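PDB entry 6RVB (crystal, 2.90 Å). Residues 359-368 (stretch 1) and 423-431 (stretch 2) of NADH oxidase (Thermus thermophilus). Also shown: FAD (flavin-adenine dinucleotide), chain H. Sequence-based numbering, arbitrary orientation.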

# COMPACT_ATOMS: atom_id res chain seq x y z
N GLN A 359 -3.97 9.11 14.05
CA GLN A 359 -4.84 7.99 13.86
C GLN A 359 -5.96 8.43 12.95
O GLN A 359 -6.58 9.45 13.26
CB GLN A 359 -5.42 7.53 15.15
CG GLN A 359 -6.80 7.05 14.95
CD GLN A 359 -7.38 6.33 16.13
OE1 GLN A 359 -6.87 6.35 17.25
NE2 GLN A 359 -8.47 5.68 15.86
N SER A 360 -6.16 7.69 11.84
CA SER A 360 -7.07 8.02 10.78
C SER A 360 -7.83 6.74 10.47
O SER A 360 -7.81 5.81 11.25
CB SER A 360 -6.35 8.47 9.55
OG SER A 360 -7.29 9.08 8.68
N ARG A 361 -8.56 6.71 9.36
CA ARG A 361 -9.32 5.55 9.02
C ARG A 361 -8.68 4.90 7.77
O ARG A 361 -7.75 5.42 7.20
CB ARG A 361 -10.79 5.90 8.81
CG ARG A 361 -11.29 7.30 9.30
CD ARG A 361 -12.87 7.42 9.58
NE ARG A 361 -13.35 6.64 10.77
CZ ARG A 361 -13.71 5.32 10.80
NH1 ARG A 361 -13.69 4.55 9.72
NH2 ARG A 361 -14.09 4.73 11.93
N ASP A 362 -9.18 3.74 7.38
CA ASP A 362 -8.69 3.01 6.26
C ASP A 362 -9.72 3.03 5.18
O ASP A 362 -10.03 2.03 4.62
CB ASP A 362 -8.52 1.55 6.65
CG ASP A 362 -7.45 0.85 5.74
OD1 ASP A 362 -7.29 1.25 4.52
OD2 ASP A 362 -6.78 -0.11 6.25
N GLY A 363 -10.30 4.16 4.89
CA GLY A 363 -11.49 4.17 4.05
C GLY A 363 -12.34 5.26 4.63
O GLY A 363 -12.14 5.62 5.79
N ALA A 364 -13.22 5.80 3.82
CA ALA A 364 -13.98 6.97 4.13
C ALA A 364 -14.71 6.80 5.45
O ALA A 364 -15.06 5.68 5.78
CB ALA A 364 -14.97 7.20 3.02
N HIS A 365 -14.93 7.90 6.20
CA HIS A 365 -15.80 7.81 7.41
C HIS A 365 -17.13 7.07 7.14
O HIS A 365 -17.46 6.10 7.80
CB HIS A 365 -16.07 9.18 8.13
CG HIS A 365 -16.94 10.17 7.36
ND1 HIS A 365 -16.49 10.85 6.23
CD2 HIS A 365 -18.18 10.64 7.59
CE1 HIS A 365 -17.44 11.65 5.78
NE2 HIS A 365 -18.48 11.54 6.58
N TYR A 366 -17.90 7.53 6.15
CA TYR A 366 -19.15 6.89 5.85
C TYR A 366 -19.07 5.45 5.29
O TYR A 366 -20.11 4.82 5.16
CB TYR A 366 -19.88 7.75 4.85
CG TYR A 366 -19.18 7.96 3.55
CD1 TYR A 366 -19.17 6.98 2.54
CD2 TYR A 366 -18.58 9.17 3.31
CE1 TYR A 366 -18.52 7.25 1.30
CE2 TYR A 366 -17.95 9.43 2.11
CZ TYR A 366 -17.90 8.49 1.09
OH TYR A 366 -17.23 8.83 -0.13
N TYR A 367 -17.89 4.91 4.93
CA TYR A 367 -17.86 3.56 4.29
C TYR A 367 -17.96 2.43 5.25
O TYR A 367 -17.34 2.42 6.26
CB TYR A 367 -16.65 3.33 3.48
CG TYR A 367 -16.75 2.18 2.51
CD1 TYR A 367 -17.39 2.31 1.25
CD2 TYR A 367 -16.16 0.99 2.82
CE1 TYR A 367 -17.42 1.27 0.40
CE2 TYR A 367 -16.15 -0.03 1.95
CZ TYR A 367 -16.78 0.06 0.77
OH TYR A 367 -16.75 -1.08 -0.01
N PRO A 368 -18.86 1.51 4.99
CA PRO A 368 -19.18 0.47 5.97
C PRO A 368 -18.07 -0.49 6.12
O PRO A 368 -17.63 -1.11 5.15
CB PRO A 368 -20.31 -0.31 5.31
CG PRO A 368 -20.26 0.02 3.88
CD PRO A 368 -19.80 1.48 3.87
PA FAD H . -18.50 19.41 -7.38
O1A FAD H . -18.85 18.96 -8.86
O2A FAD H . -18.40 18.40 -6.24
O5B FAD H . -19.50 20.53 -6.72
C5B FAD H . -19.85 21.80 -7.32
C4B FAD H . -21.09 22.38 -6.65
O4B FAD H . -20.96 23.77 -6.90
C3B FAD H . -22.35 21.81 -7.31
O3B FAD H . -23.19 21.13 -6.33
C2B FAD H . -23.00 23.02 -7.90
O2B FAD H . -24.34 23.04 -7.38
C1B FAD H . -22.22 24.22 -7.31
N9A FAD H . -22.29 25.34 -8.31
C8A FAD H . -22.06 25.16 -9.64
N7A FAD H . -22.32 26.34 -10.30
C5A FAD H . -22.72 27.29 -9.38
C6A FAD H . -23.14 28.74 -9.46
N6A FAD H . -23.13 29.37 -10.71
N1A FAD H . -23.47 29.33 -8.24
C2A FAD H . -23.44 28.65 -7.04
N3A FAD H . -23.08 27.35 -6.93
C4A FAD H . -22.71 26.62 -8.05
N1 FAD H . -13.29 11.13 -6.78
C2 FAD H . -12.29 10.33 -6.28
O2 FAD H . -11.16 10.87 -6.08
N3 FAD H . -12.51 9.00 -5.95
C4 FAD H . -13.74 8.36 -6.06
O4 FAD H . -13.97 7.13 -5.76
C4X FAD H . -14.91 9.16 -6.58
N5 FAD H . -16.15 8.56 -6.72
C5X FAD H . -17.18 9.31 -7.23
C6 FAD H . -18.46 8.72 -7.41
C7 FAD H . -19.53 9.52 -7.92
C7M FAD H . -20.93 8.92 -8.11
C8 FAD H . -19.29 10.99 -8.28
C8M FAD H . -20.37 11.90 -8.82
C9 FAD H . -18.02 11.55 -8.13
C9A FAD H . -16.93 10.80 -7.61
N10 FAD H . -15.62 11.45 -7.44
C10 FAD H . -14.57 10.62 -6.93
C1' FAD H . -15.27 12.87 -7.82
C2' FAD H . -15.87 13.92 -6.91
O2' FAD H . -17.31 13.98 -6.93
C3' FAD H . -15.36 15.27 -7.35
O3' FAD H . -13.99 15.23 -7.80
C4' FAD H . -15.44 16.08 -6.05
O4' FAD H . -16.76 16.02 -5.40
C5' FAD H . -14.83 17.49 -6.24
O5' FAD H . -15.72 18.47 -6.78
P FAD H . -15.69 20.10 -6.52
O1P FAD H . -15.81 20.43 -5.01
O2P FAD H . -14.75 20.93 -7.48
O3P FAD H . -17.15 20.37 -7.23
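Stretch 2 (423-431) AYAPPFSPV

Stretch 2 has no regular helix or strand. Its three prolines stiffen an irregular path, and it meets stretch 1 mainly where that chain has left its strand. Residues 359-361 of stretch 1 end a strand; loop follows, with a type I beta turn from Ala-364 to Tyr-367. The turn is closed by a hydrogen bond from Tyr-367 N to Ala-364 O, 3.1 Å. The contact buries 469 Å², both sides summed.

Stretch 2 enters beside the flavin. Tyr-424 O accepts a weak hydrogen bond of 3.3 Å from FAD N3. The chain then bends at Pro-426 and Pro-427. Both have compact, negative phi and psi values, and the bend is held by a hydrogen bond from Phe-428 N to Ala-425 O, 2.8 Å. After Phe-428 the backbone opens out, and Ser-429 and Pro-430 are extended. The CA atoms pair most closely here: Gly-363 CA is 3.7 Å from Ser-429 CA, and Ala-364 CA is 4.1 Å from Pro-430 CA. Over these two pairs the residue numbers rise together.

Pro-426 is the main bump of the bend. Its CA-to-CB bond points toward stretch 1, and its ring meets the side chains of Ala-364, Tyr-366 and Tyr-367. Pro-426 CB lies 3.8 Å from Ala-364 CB, 3.8 Å from Tyr-366 CE1 and 4.2 Å from Tyr-367 CD1. The end of Tyr-366 reaches further along the same proline, with OH 3.1 Å from Pro-426 CG. The beta turn thus supplies a hollow walled by one small side chain and two large ones. The carbonyl of Pro-426 fixes the fit: Ala-364 N donates a hydrogen bond to Pro-426 O, 2.9 Å, with a nearly straight angle of 164°. This is the only hydrogen bond between the stretches.

Pro-427 packs against the face of Tyr-367. Its CA sits 3.6 Å from the centroid of that ring, 9° off the normal, in a CH-pi contact. Pro-427 CB is 3.6 Å from Tyr-367 CZ. The flat ring therefore covers the bend of stretch 2.

Gly-363 allows the close backbone approach. Its CA is 3.3 Å from Pro-426 O, and its N is 3.5 Å from Ser-429 CA. A CB here would lie 3.1 Å from Pro-426 O and 3.1 Å from Pro-427 O, both tight. The backbone angles alone also call for glycine.

Pro-430 is the second bump. It lies against the end of the strand and the start of the loop. Its CD is 3.5 Å from Arg-361 O and 3.5 Å from Gly-363 N, while its CG is 4.0 Å from Ser-360 OG. The CA-to-CB bond of Arg-361 points sideways and the end of its side chain leads away; the closest contact to the proline comes from its carbonyl.

The CA-to-CB bonds of Phe-428 and Ser-429 point away from stretch 1. Asp-362 OD1 lies 2.9 Å from Phe-428 O, but these are two acceptors and no hydrogen bond is assigned.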

# COMPACT_ATOMS: atom_id res chain seq x y z
N ALA A 423 -3.59 7.43 -4.16
CA ALA A 423 -4.88 6.95 -4.56
C ALA A 423 -5.92 7.13 -3.50
O ALA A 423 -5.69 6.84 -2.28
CB ALA A 423 -4.75 5.55 -4.85
N TYR A 424 -7.08 7.57 -3.98
CA TYR A 424 -8.28 7.78 -3.16
C TYR A 424 -9.51 7.15 -3.72
O TYR A 424 -9.82 7.33 -4.88
CB TYR A 424 -8.60 9.26 -3.14
CG TYR A 424 -9.93 9.47 -2.59
CD1 TYR A 424 -10.25 8.95 -1.34
CD2 TYR A 424 -10.91 10.08 -3.31
CE1 TYR A 424 -11.55 9.03 -0.81
CE2 TYR A 424 -12.21 10.19 -2.79
CZ TYR A 424 -12.54 9.66 -1.54
OH TYR A 424 -13.83 9.76 -1.01
N ALA A 425 -10.24 6.44 -2.88
CA ALA A 425 -11.63 6.05 -3.17
C ALA A 425 -12.26 5.49 -1.87
O ALA A 425 -11.57 4.93 -1.06
CB ALA A 425 -11.69 5.03 -4.30
N PRO A 426 -13.55 5.64 -1.67
CA PRO A 426 -14.08 5.48 -0.31
C PRO A 426 -13.80 4.14 0.35
O PRO A 426 -13.58 4.11 1.53
CB PRO A 426 -15.54 5.70 -0.46
CG PRO A 426 -15.62 6.63 -1.65
CD PRO A 426 -14.55 6.13 -2.59
N PRO A 427 -13.78 3.03 -0.40
CA PRO A 427 -13.50 1.76 0.25
C PRO A 427 -12.06 1.66 0.80
O PRO A 427 -11.85 0.78 1.67
CB PRO A 427 -13.61 0.78 -0.88
CG PRO A 427 -14.51 1.41 -1.84
CD PRO A 427 -14.21 2.85 -1.82
N PHE A 428 -11.12 2.51 0.35
CA PHE A 428 -9.68 2.20 0.48
C PHE A 428 -8.87 3.14 1.34
O PHE A 428 -8.00 2.73 2.09
CB PHE A 428 -9.01 2.05 -0.88
CG PHE A 428 -9.60 1.02 -1.69
CD1 PHE A 428 -9.69 -0.28 -1.21
CD2 PHE A 428 -10.07 1.31 -2.93
CE1 PHE A 428 -10.28 -1.32 -1.99
CE2 PHE A 428 -10.65 0.28 -3.74
CZ PHE A 428 -10.78 -1.01 -3.28
N SER A 429 -9.12 4.42 1.18
CA SER A 429 -8.60 5.39 2.12
C SER A 429 -9.58 6.59 2.17
O SER A 429 -10.38 6.74 1.28
CB SER A 429 -7.18 5.74 1.71
OG SER A 429 -7.07 6.97 0.95
N PRO A 430 -9.55 7.41 3.22
CA PRO A 430 -10.30 8.69 3.30
C PRO A 430 -9.75 9.67 2.21
O PRO A 430 -8.73 9.32 1.65
CB PRO A 430 -9.92 9.24 4.65
CG PRO A 430 -9.23 8.20 5.32
CD PRO A 430 -8.65 7.24 4.36
N VAL A 431 -10.36 10.83 1.93
CA VAL A 431 -9.94 11.65 0.79
C VAL A 431 -8.50 12.31 1.00
O VAL A 431 -7.62 12.42 0.11
CB VAL A 431 -11.05 12.68 0.49
CG1 VAL A 431 -11.02 13.71 1.54
CG2 VAL A 431 -10.86 13.32 -0.83